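Local coordinates for protein cGAS/DncV-like nucleotidyltransferase in E. coli homolog (Elizabethkingia meningoseptica ATCC 13253 = NBRC 12535, PDB 6E0O) that synthesises cyclic nucleotide second messengers for a CBASS antiphage defence system, probably using magnesium to join ATP or GTP into cyclic dinucleotides, at residues K22-I30 with V126-V137; S116-I124 with F159-I167. One frame throughout, in Å; residues are numbered along the deposited sequence. Where two conformers were deposited one is given.

How the contacts relate
Contact 1 (22-30 with 126-137) and contact 2 (116-124 with 159-167) alternate along the chain, and their centres lie 19 Å apart. They meet in the sheet: V137 N is 2.8 Å from I124 O and N127 N is 2.8 Å from S116 O, both probable hydrogen bonds. Both contacts reach different parts of one ligand, nucleotide A2 of chain B. From contact 1, D136, which probably also binds magnesium, comes within 3.0 Å of the ribose O3' through OD2. Contact 2 supplies a lysine for the phosphate and apolar groups for the adenine. The K122 side chain lies about 11 Å from the bound magnesium ion, that of I133 about 10 Å.

Contact 1: residues K22-I30 with V126-V137; sequences KCQNAITQI and VNGNSNRITADV. With nucleotides of chain B.
The carbonyl of K22 works twice: A26 N, one helical turn on, bonds K22 O at 3.2 Å, while I133 N reaches K22 O at 3.1 Å from the opposite face of the carbonyl plane. I133 thus docks on the helix while the A26 N to K22 O bond stays in place. One turn along the same face, N25 ND2 donates to N131 O at 2.8 Å and 169°. The R132 chain leaves between backbone N and carbonyl carbon (chi1 77°) and runs extended to Q29. R132 NH1 makes a bent bond to Q29 OE1 at 2.9 Å, amide and guanidinium planes 88° apart, and R132 NH2 bonds N127 O at 2.9 Å; two acceptors restrain the guanidinium. K22 runs along the carbonyls of the type I turn N129-R132, whose N129 OD1 accepts from N131 N, an Asx turn; K22 NZ bonds N59. In the apolar layer, I133 CD1 rests 3.7 Å from C23 CB, and I30 CD1 presses tightly on A135 CB, at 3.2 Å. Helix 21-38 packs on the loop leading into strand 135-147 and on that strand's first residues, with F113 of helix 98-113 and Y50 of helix 48-52 alongside.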
loop_
_atom_site.group_PDB
_atom_site.type_symbol
_atom_site.label_atom_id
_atom_site.label_comp_id
_atom_site.label_asym_id
_atom_site.label_seq_id
_atom_site.Cartn_x
_atom_site.Cartn_y
_atom_site.Cartn_z
ATOM N N LYS A 22 17.817 -3.022 8.344
ATOM C CA LYS A 22 17.994 -2.090 7.235
ATOM C C LYS A 22 16.792 -1.167 7.080
ATOM O O LYS A 22 16.936 -0.055 6.566
ATOM C CB LYS A 22 18.288 -2.851 5.939
ATOM C CG LYS A 22 19.681 -3.487 5.892
ATOM C CD LYS A 22 19.915 -4.300 4.624
ATOM C CE LYS A 22 20.082 -3.437 3.384
ATOM N NZ LYS A 22 20.320 -4.269 2.155
ATOM N N CYS A 23 15.605 -1.604 7.515
ATOM C CA CYS A 23 14.445 -0.721 7.520
ATOM C C CYS A 23 14.577 0.325 8.624
ATOM O O CYS A 23 14.401 1.521 8.383
ATOM C CB CYS A 23 13.162 -1.532 7.702
ATOM S SG CYS A 23 11.664 -0.520 7.714
ATOM N N GLN A 24 14.877 -0.132 9.844
ATOM C CA GLN A 24 15.116 0.789 10.950
ATOM C C GLN A 24 16.169 1.822 10.581
ATOM O O GLN A 24 16.000 3.015 10.855
ATOM C CB GLN A 24 15.550 -0.006 12.185
ATOM C CG GLN A 24 14.514 -1.016 12.681
ATOM C CD GLN A 24 15.033 -1.887 13.814
ATOM O OE1 GLN A 24 16.238 -1.953 14.061
ATOM N NE2 GLN A 24 14.121 -2.566 14.506
ATOM N N ASN A 25 17.263 1.386 9.957
ATOM C CA ASN A 25 18.342 2.308 9.605
ATOM C C ASN A 25 17.850 3.380 8.641
ATOM O O ASN A 25 18.167 4.564 8.792
ATOM C CB ASN A 25 19.524 1.563 8.991
ATOM C CG ASN A 25 20.321 0.792 10.011
ATOM O OD1 ASN A 25 20.172 0.994 11.223
ATOM N ND2 ASN A 25 21.190 -0.088 9.529
ATOM N N ALA A 26 17.091 2.980 7.624
ATOM C CA ALA A 26 16.552 3.964 6.694
ATOM C C ALA A 26 15.663 4.969 7.419
ATOM O O ALA A 26 15.781 6.183 7.212
ATOM C CB ALA A 26 15.780 3.269 5.574
ATOM N N ILE A 27 14.751 4.481 8.265
ATOM C CA ILE A 27 13.835 5.389 8.952
ATOM C C ILE A 27 14.608 6.354 9.848
ATOM O O ILE A 27 14.349 7.565 9.856
ATOM C CB ILE A 27 12.754 4.605 9.721
ATOM C CG1 ILE A 27 11.863 3.829 8.747
ATOM C CG2 ILE A 27 11.924 5.550 10.578
ATOM C CD1 ILE A 27 10.957 2.838 9.422
ATOM N N THR A 28 15.576 5.838 10.608
ATOM C CA THR A 28 16.354 6.690 11.504
ATOM C C THR A 28 17.094 7.774 10.734
ATOM O O THR A 28 17.049 8.958 11.099
ATOM C CB THR A 28 17.336 5.828 12.299
ATOM O OG1 THR A 28 16.590 4.921 13.125
ATOM C CG2 THR A 28 18.265 6.687 13.164
ATOM N N GLN A 29 17.815 7.384 9.685
ATOM C CA GLN A 29 18.633 8.345 8.960
ATOM C C GLN A 29 17.769 9.383 8.265
ATOM O O GLN A 29 18.088 10.578 8.282
ATOM C CB GLN A 29 19.507 7.630 7.938
ATOM C CG GLN A 29 20.598 6.780 8.542
ATOM C CD GLN A 29 21.383 6.047 7.477
ATOM O OE1 GLN A 29 21.641 6.594 6.409
ATOM N NE2 GLN A 29 21.737 4.798 7.746
ATOM N N ILE A 30 16.693 8.943 7.613
ATOM C CA ILE A 30 15.837 9.868 6.882
ATOM C C ILE A 30 15.130 10.808 7.846
ATOM O O ILE A 30 15.026 12.013 7.597
ATOM C CB ILE A 30 14.871 9.099 5.961
ATOM C CG1 ILE A 30 15.708 8.550 4.797
ATOM C CG2 ILE A 30 13.754 10.000 5.501
ATOM C CD1 ILE A 30 15.053 7.482 4.010
ATOM N N VAL A 126 15.081 8.019 -1.763
ATOM C CA VAL A 126 16.407 7.982 -1.165
ATOM C C VAL A 126 16.919 6.557 -1.344
ATOM O O VAL A 126 16.501 5.635 -0.635
ATOM C CB VAL A 126 16.402 8.404 0.308
ATOM C CG1 VAL A 126 17.832 8.396 0.831
ATOM C CG2 VAL A 126 15.744 9.772 0.494
ATOM N N ASN A 127 17.824 6.366 -2.296
ATOM C CA ASN A 127 18.320 5.036 -2.600
ATOM C C ASN A 127 19.103 4.477 -1.422
ATOM O O ASN A 127 19.869 5.190 -0.764
ATOM C CB ASN A 127 19.180 5.092 -3.852
ATOM C CG ASN A 127 18.356 5.384 -5.084
ATOM O OD1 ASN A 127 18.682 6.262 -5.871
ATOM N ND2 ASN A 127 17.281 4.631 -5.258
ATOM N N GLY A 128 18.894 3.192 -1.159
ATOM C CA GLY A 128 19.537 2.516 -0.058
ATOM C C GLY A 128 20.967 2.113 -0.380
ATOM O O GLY A 128 21.569 2.524 -1.372
ATOM N N ASN A 129 21.521 1.293 0.503
ATOM C CA ASN A 129 22.896 0.829 0.386
ATOM C C ASN A 129 23.012 -0.456 1.191
ATOM O O ASN A 129 22.001 -1.063 1.565
ATOM C CB ASN A 129 23.870 1.939 0.798
ATOM C CG ASN A 129 23.680 2.384 2.230
ATOM O OD1 ASN A 129 23.277 1.609 3.083
ATOM N ND2 ASN A 129 23.970 3.648 2.497
ATOM N N SER A 130 24.249 -0.882 1.446
ATOM C CA SER A 130 24.463 -2.153 2.125
ATOM C C SER A 130 23.786 -2.194 3.486
ATOM O O SER A 130 23.496 -3.283 3.993
ATOM C CB SER A 130 25.957 -2.402 2.328
ATOM O OG SER A 130 26.641 -2.441 1.098
ATOM N N ASN A 131 23.558 -1.030 4.101
ATOM C CA ASN A 131 23.048 -0.972 5.464
ATOM C C ASN A 131 21.661 -0.358 5.606
ATOM O O ASN A 131 21.163 -0.250 6.736
ATOM C CB ASN A 131 24.033 -0.208 6.359
ATOM C CG ASN A 131 25.353 -0.921 6.505
ATOM O OD1 ASN A 131 25.398 -2.142 6.656
ATOM N ND2 ASN A 131 26.438 -0.167 6.441
ATOM N N ARG A 132 21.014 0.036 4.516
ATOM C CA ARG A 132 19.680 0.600 4.639
ATOM C C ARG A 132 18.891 0.320 3.375
ATOM O O ARG A 132 19.441 0.321 2.272
ATOM C CB ARG A 132 19.704 2.099 4.967
ATOM C CG ARG A 132 20.020 2.997 3.825
ATOM C CD ARG A 132 19.950 4.527 4.200
ATOM N NE ARG A 132 20.198 5.203 2.944
ATOM C CZ ARG A 132 21.269 5.912 2.639
ATOM N NH1 ARG A 132 22.188 6.183 3.554
ATOM N NH2 ARG A 132 21.383 6.385 1.412
ATOM N N ILE A 133 17.593 0.073 3.554
ATOM C CA ILE A 133 16.707 -0.088 2.415
ATOM C C ILE A 133 16.501 1.261 1.736
ATOM O O ILE A 133 16.732 2.327 2.313
ATOM C CB ILE A 133 15.361 -0.721 2.806
ATOM C CG1 ILE A 133 14.630 0.158 3.812
ATOM C CG2 ILE A 133 15.585 -2.128 3.345
ATOM C CD1 ILE A 133 13.252 -0.380 4.193
ATOM N N THR A 134 16.032 1.203 0.493
ATOM C CA THR A 134 15.549 2.382 -0.200
ATOM C C THR A 134 14.244 2.855 0.420
ATOM O O THR A 134 13.413 2.058 0.871
ATOM C CB THR A 134 15.352 2.043 -1.673
ATOM O OG1 THR A 134 16.634 1.775 -2.252
ATOM C CG2 THR A 134 14.677 3.165 -2.417
ATOM N N ALA A 135 14.067 4.165 0.429
ATOM C CA ALA A 135 12.876 4.775 0.985
ATOM C C ALA A 135 12.286 5.752 -0.013
ATOM O O ALA A 135 13.017 6.462 -0.710
ATOM C CB ALA A 135 13.181 5.527 2.285
ATOM N N ASP A 136 10.963 5.776 -0.065
ATOM C CA ASP A 136 10.213 6.807 -0.757
ATOM C C ASP A 136 9.695 7.754 0.311
ATOM O O ASP A 136 8.940 7.337 1.189
ATOM C CB ASP A 136 9.030 6.181 -1.488
ATOM C CG ASP A 136 9.436 5.473 -2.756
ATOM O OD1 ASP A 136 10.620 5.566 -3.141
ATOM O OD2 ASP A 136 8.554 4.839 -3.379
ATOM N N VAL A 137 10.109 9.017 0.248
ATOM C CA VAL A 137 9.647 10.034 1.181
ATOM C C VAL A 137 8.520 10.806 0.512
ATOM O O VAL A 137 8.694 11.350 -0.585
ATOM C CB VAL A 137 10.796 10.956 1.614
ATOM C CG1 VAL A 137 10.281 12.049 2.524
ATOM C CG2 VAL A 137 11.888 10.137 2.274
ATOM P P A B 2 3.176 4.534 -7.241
ATOM O OP1 A B 2 2.237 5.644 -7.548
ATOM O OP2 A B 2 4.242 4.192 -8.223
ATOM O "O5'" A B 2 3.889 4.874 -5.855
ATOM C "C5'" A B 2 4.975 5.795 -5.788
ATOM C "C4'" A B 2 5.117 6.387 -4.407
ATOM O "O4'" A B 2 3.991 7.270 -4.162
ATOM C "C3'" A B 2 5.125 5.375 -3.265
ATOM O "O3'" A B 2 5.990 5.816 -2.219
ATOM C "C2'" A B 2 3.679 5.382 -2.787
ATOM O "O2'" A B 2 3.501 5.014 -1.434
ATOM C "C1'" A B 2 3.265 6.831 -3.031
ATOM N N9 A B 2 1.840 6.970 -3.332
ATOM C C8 A B 2 1.206 6.634 -4.506
ATOM N N7 A B 2 -0.083 6.858 -4.496
ATOM C C5 A B 2 -0.319 7.364 -3.225
ATOM C C6 A B 2 -1.493 7.793 -2.575
ATOM N N6 A B 2 -2.709 7.796 -3.125
ATOM N N1 A B 2 -1.355 8.246 -1.321
ATOM C C2 A B 2 -0.157 8.255 -0.739
ATOM N N3 A B 2 1.019 7.880 -1.242
ATOM C C4 A B 2 0.862 7.440 -2.500
HETATM O O HOH W 1 19.585 -1.842 0.253
HETATM O O HOH W 2 22.059 -3.958 0.073
HETATM O O HOH W 3 23.278 3.416 5.505
#

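Contact 2: residues S116-I124 with F159-I167; sequences SVERKNKCI and FYSDDNKEI. With nucleotides of chain B.
N121 O accepts D162 N at 2.9 Å, joining the loop 120-123 to the type I turn S161-N164. The N121 side chain doubles this link. With CG anti to the backbone N (chi1 -170°), its amide is carried over the turn, where OD1 accepts D163 N at 3.0 Å and ND2 donates to D163 OD1 at 3.1 Å. D163 OD1 is met from above its carboxylate plane, and the amide and carboxylate planes stand 71° apart. D163 OD1 also receives a very short bond of 2.5 Å from S161 OG, and S161 OG in turn accepts from K165 N, which should brace the turn. The extended chain of R119 meets D162 side-on: NE bonds OD2 of D162 at 2.9 Å, almost straight at 171°, and NH2 bonds OD1 of D162 at 3.0 Å. K102 of helix 98-113 forms a second salt bridge to that OD1, so the carboxylate is shared by two cations. The contact sets the connection of the hairpin 117-119/124-126 against the tip of the hairpin 152-160/166-169, both in the sheet of the nucleotidyltransferase domain. A2 of chain B lies against both hairpins, beside K122, F159 and I167; N121 and K122 are probably ATP-binding residues. K122 stretches past S161, and NZ bonds OP1 of A2 of chain B at 3.2 Å; water 5 links the same NZ to that of K165, whose charge probably makes the phosphate side more positive. The F159 ring points its edge at one face of the adenine, CE1 lying 3.4 Å from C2 of A2 of chain B, while I167 CG2 sits over the same face near N6 and C6. I167 CB also lies over one face of the F159 ring, toward its rim.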
loop_
_atom_site.group_PDB
_atom_site.type_symbol
_atom_site.label_atom_id
_atom_site.label_comp_id
_atom_site.label_asym_id
_atom_site.label_seq_id
_atom_site.Cartn_x
_atom_site.Cartn_y
_atom_site.Cartn_z
ATOM N N SER A 116 22.334 9.852 -3.638
ATOM C CA SER A 116 21.296 8.843 -3.480
ATOM C C SER A 116 19.882 9.400 -3.609
ATOM O O SER A 116 18.927 8.617 -3.629
ATOM C CB SER A 116 21.425 8.162 -2.116
ATOM O OG SER A 116 22.666 7.480 -1.989
ATOM N N VAL A 117 19.720 10.713 -3.691
ATOM C CA VAL A 117 18.402 11.334 -3.716
ATOM C C VAL A 117 17.958 11.511 -5.158
ATOM O O VAL A 117 18.678 12.101 -5.973
ATOM C CB VAL A 117 18.422 12.683 -2.976
ATOM C CG1 VAL A 117 17.061 13.348 -3.056
ATOM C CG2 VAL A 117 18.826 12.473 -1.535
ATOM N N GLU A 118 16.755 11.021 -5.467
ATOM C CA GLU A 118 16.179 11.154 -6.798
ATOM C C GLU A 118 14.729 11.590 -6.664
ATOM O O GLU A 118 13.917 10.889 -6.056
ATOM C CB GLU A 118 16.260 9.828 -7.560
ATOM C CG GLU A 118 17.672 9.294 -7.707
ATOM C CD GLU A 118 17.730 7.983 -8.466
ATOM O OE1 GLU A 118 18.839 7.430 -8.616
ATOM O OE2 GLU A 118 16.667 7.504 -8.914
ATOM N N ARG A 119 14.397 12.731 -7.245
ATOM C CA ARG A 119 13.016 13.180 -7.253
ATOM C C ARG A 119 12.196 12.296 -8.179
ATOM O O ARG A 119 12.608 12.001 -9.306
ATOM C CB ARG A 119 12.947 14.626 -7.717
ATOM C CG ARG A 119 11.538 15.146 -7.771
ATOM C CD ARG A 119 11.529 16.633 -7.949
ATOM N NE ARG A 119 10.176 17.158 -8.058
ATOM C CZ ARG A 119 9.764 18.273 -7.469
ATOM N NH1 ARG A 119 10.595 18.962 -6.693
ATOM N NH2 ARG A 119 8.514 18.682 -7.630
ATOM N N LYS A 120 11.033 11.877 -7.699
ATOM C CA LYS A 120 10.091 11.077 -8.467
ATOM C C LYS A 120 8.759 11.816 -8.570
ATOM O O LYS A 120 8.553 12.862 -7.953
ATOM C CB LYS A 120 9.907 9.691 -7.844
ATOM C CG LYS A 120 11.194 8.919 -7.651
ATOM C CD LYS A 120 11.855 8.553 -8.964
ATOM C CE LYS A 120 13.217 7.918 -8.710
ATOM N NZ LYS A 120 13.918 7.535 -9.966
ATOM N N ASN A 121 7.833 11.239 -9.339
ATOM C CA ASN A 121 6.580 11.925 -9.632
ATOM C C ASN A 121 5.769 12.192 -8.369
ATOM O O ASN A 121 5.135 13.251 -8.246
ATOM C CB ASN A 121 5.772 11.092 -10.625
ATOM C CG ASN A 121 4.578 11.842 -11.176
ATOM O OD1 ASN A 121 4.656 13.039 -11.452
ATOM N ND2 ASN A 121 3.463 11.142 -11.335
ATOM N N LYS A 122 5.764 11.243 -7.427
ATOM C CA LYS A 122 4.898 11.314 -6.256
ATOM C C LYS A 122 5.668 11.307 -4.944
ATOM O O LYS A 122 5.042 11.280 -3.879
ATOM C CB LYS A 122 3.883 10.166 -6.261
ATOM C CG LYS A 122 2.880 10.234 -7.393
ATOM C CD LYS A 122 1.866 9.100 -7.342
ATOM C CE LYS A 122 1.079 9.006 -8.640
ATOM N NZ LYS A 122 0.173 7.832 -8.655
ATOM N N CYS A 123 6.997 11.363 -4.984
ATOM C CA CYS A 123 7.802 11.247 -3.775
ATOM C C CYS A 123 9.225 11.680 -4.089
ATOM O O CYS A 123 9.564 11.994 -5.233
ATOM C CB CYS A 123 7.776 9.808 -3.254
ATOM S SG CYS A 123 8.565 8.603 -4.361
ATOM N N ILE A 124 10.056 11.700 -3.050
ATOM C CA ILE A 124 11.503 11.819 -3.185
ATOM C C ILE A 124 12.089 10.466 -2.788
ATOM O O ILE A 124 11.909 10.011 -1.652
ATOM C CB ILE A 124 12.083 12.935 -2.303
ATOM C CG1 ILE A 124 11.391 14.282 -2.517
ATOM C CG2 ILE A 124 13.579 13.001 -2.555
ATOM C CD1 ILE A 124 11.532 14.864 -3.891
ATOM N N PHE A 159 -1.296 15.410 -1.488
ATOM C CA PHE A 159 -0.117 15.974 -2.112
ATOM C C PHE A 159 -0.391 16.059 -3.604
ATOM O O PHE A 159 -1.460 15.672 -4.080
ATOM C CB PHE A 159 1.144 15.188 -1.757
ATOM C CG PHE A 159 1.119 13.755 -2.174
ATOM C CD1 PHE A 159 0.596 12.783 -1.339
ATOM C CD2 PHE A 159 1.672 13.369 -3.384
ATOM C CE1 PHE A 159 0.600 11.451 -1.714
ATOM C CE2 PHE A 159 1.680 12.043 -3.767
ATOM C CZ PHE A 159 1.144 11.078 -2.931
ATOM N N TYR A 160 0.571 16.592 -4.339
ATOM C CA TYR A 160 0.442 16.759 -5.775
ATOM C C TYR A 160 1.597 16.065 -6.466
ATOM O O TYR A 160 2.740 16.156 -6.020
ATOM C CB TYR A 160 0.397 18.238 -6.134
ATOM C CG TYR A 160 -0.776 18.910 -5.458
ATOM C CD1 TYR A 160 -0.676 19.381 -4.153
ATOM C CD2 TYR A 160 -1.995 19.027 -6.103
ATOM C CE1 TYR A 160 -1.751 19.977 -3.525
ATOM C CE2 TYR A 160 -3.077 19.625 -5.486
ATOM C CZ TYR A 160 -2.949 20.100 -4.197
ATOM O OH TYR A 160 -4.025 20.692 -3.573
ATOM N N SER A 161 1.285 15.356 -7.546
ATOM C CA SER A 161 2.325 14.738 -8.343
ATOM C C SER A 161 2.947 15.775 -9.270
ATOM O O SER A 161 2.364 16.829 -9.544
ATOM C CB SER A 161 1.750 13.589 -9.165
ATOM O OG SER A 161 0.865 14.074 -10.155
ATOM N N ASP A 162 4.147 15.461 -9.766
ATOM C CA ASP A 162 4.823 16.368 -10.683
ATOM C C ASP A 162 4.042 16.519 -11.986
ATOM O O ASP A 162 4.172 17.540 -12.665
ATOM C CB ASP A 162 6.253 15.897 -10.937
ATOM C CG ASP A 162 7.169 16.149 -9.751
ATOM O OD1 ASP A 162 6.682 16.620 -8.698
ATOM O OD2 ASP A 162 8.378 15.869 -9.874
ATOM N N ASP A 163 3.222 15.531 -12.355
ATOM C CA ASP A 163 2.337 15.672 -13.511
ATOM C C ASP A 163 0.956 16.227 -13.141
ATOM O O ASP A 163 -0.006 16.043 -13.900
ATOM C CB ASP A 163 2.260 14.382 -14.339
ATOM C CG ASP A 163 1.561 13.249 -13.632
ATOM O OD1 ASP A 163 1.500 13.238 -12.394
ATOM O OD2 ASP A 163 1.078 12.338 -14.341
ATOM N N ASN A 164 0.853 16.900 -11.991
ATOM C CA ASN A 164 -0.223 17.837 -11.610
ATOM C C ASN A 164 -1.464 17.176 -11.031
ATOM O O ASN A 164 -2.487 17.861 -10.861
ATOM C CB ASN A 164 -0.594 18.807 -12.739
ATOM C CG ASN A 164 0.524 19.802 -13.032
ATOM O OD1 ASN A 164 1.238 20.245 -12.124
ATOM N ND2 ASN A 164 0.694 20.141 -14.303
ATOM N N LYS A 165 -1.398 15.900 -10.672
ATOM C CA LYS A 165 -2.543 15.233 -10.078
ATOM C C LYS A 165 -2.598 15.525 -8.590
ATOM O O LYS A 165 -1.568 15.567 -7.913
ATOM C CB LYS A 165 -2.454 13.725 -10.286
ATOM C CG LYS A 165 -2.494 13.327 -11.743
ATOM C CD LYS A 165 -2.694 11.843 -11.926
ATOM C CE LYS A 165 -1.389 11.099 -11.838
ATOM N NZ LYS A 165 -1.565 9.703 -12.333
ATOM N N GLU A 166 -3.809 15.726 -8.088
ATOM C CA GLU A 166 -4.043 15.760 -6.654
ATOM C C GLU A 166 -4.163 14.327 -6.157
ATOM O O GLU A 166 -5.049 13.586 -6.588
ATOM C CB GLU A 166 -5.314 16.545 -6.342
ATOM C CG GLU A 166 -5.518 16.763 -4.849
ATOM C CD GLU A 166 -6.812 17.475 -4.535
ATOM O OE1 GLU A 166 -7.877 16.953 -4.919
ATOM O OE2 GLU A 166 -6.760 18.555 -3.909
ATOM N N ILE A 167 -3.248 13.924 -5.289
ATOM C CA ILE A 167 -3.211 12.578 -4.739
ATOM C C ILE A 167 -3.681 12.659 -3.295
ATOM O O ILE A 167 -3.168 13.461 -2.511
ATOM C CB ILE A 167 -1.792 11.990 -4.816
ATOM C CG1 ILE A 167 -1.197 12.128 -6.222
ATOM C CG2 ILE A 167 -1.803 10.529 -4.385
ATOM C CD1 ILE A 167 -1.956 11.399 -7.299
ATOM P P A B 2 3.176 4.534 -7.241
ATOM O OP1 A B 2 2.237 5.644 -7.548
ATOM O OP2 A B 2 4.242 4.192 -8.223
ATOM O "O5'" A B 2 3.889 4.874 -5.855
ATOM C "C5'" A B 2 4.975 5.795 -5.788
ATOM C "C4'" A B 2 5.117 6.387 -4.407
ATOM O "O4'" A B 2 3.991 7.270 -4.162
ATOM C "C3'" A B 2 5.125 5.375 -3.265
ATOM O "O3'" A B 2 5.990 5.816 -2.219
ATOM C "C2'" A B 2 3.679 5.382 -2.787
ATOM O "O2'" A B 2 3.501 5.014 -1.434
ATOM C "C1'" A B 2 3.265 6.831 -3.031
ATOM N N9 A B 2 1.840 6.970 -3.332
ATOM C C8 A B 2 1.206 6.634 -4.506
ATOM N N7 A B 2 -0.083 6.858 -4.496
ATOM C C5 A B 2 -0.319 7.364 -3.225
ATOM C C6 A B 2 -1.493 7.793 -2.575
ATOM N N6 A B 2 -2.709 7.796 -3.125
ATOM N N1 A B 2 -1.355 8.246 -1.321
ATOM C C2 A B 2 -0.157 8.255 -0.739
ATOM N N3 A B 2 1.019 7.880 -1.242
ATOM C C4 A B 2 0.862 7.440 -2.500
HETATM O O HOH W 4 4.786 14.521 -5.033
HETATM O O HOH W 5 -2.638 8.554 -10.156
#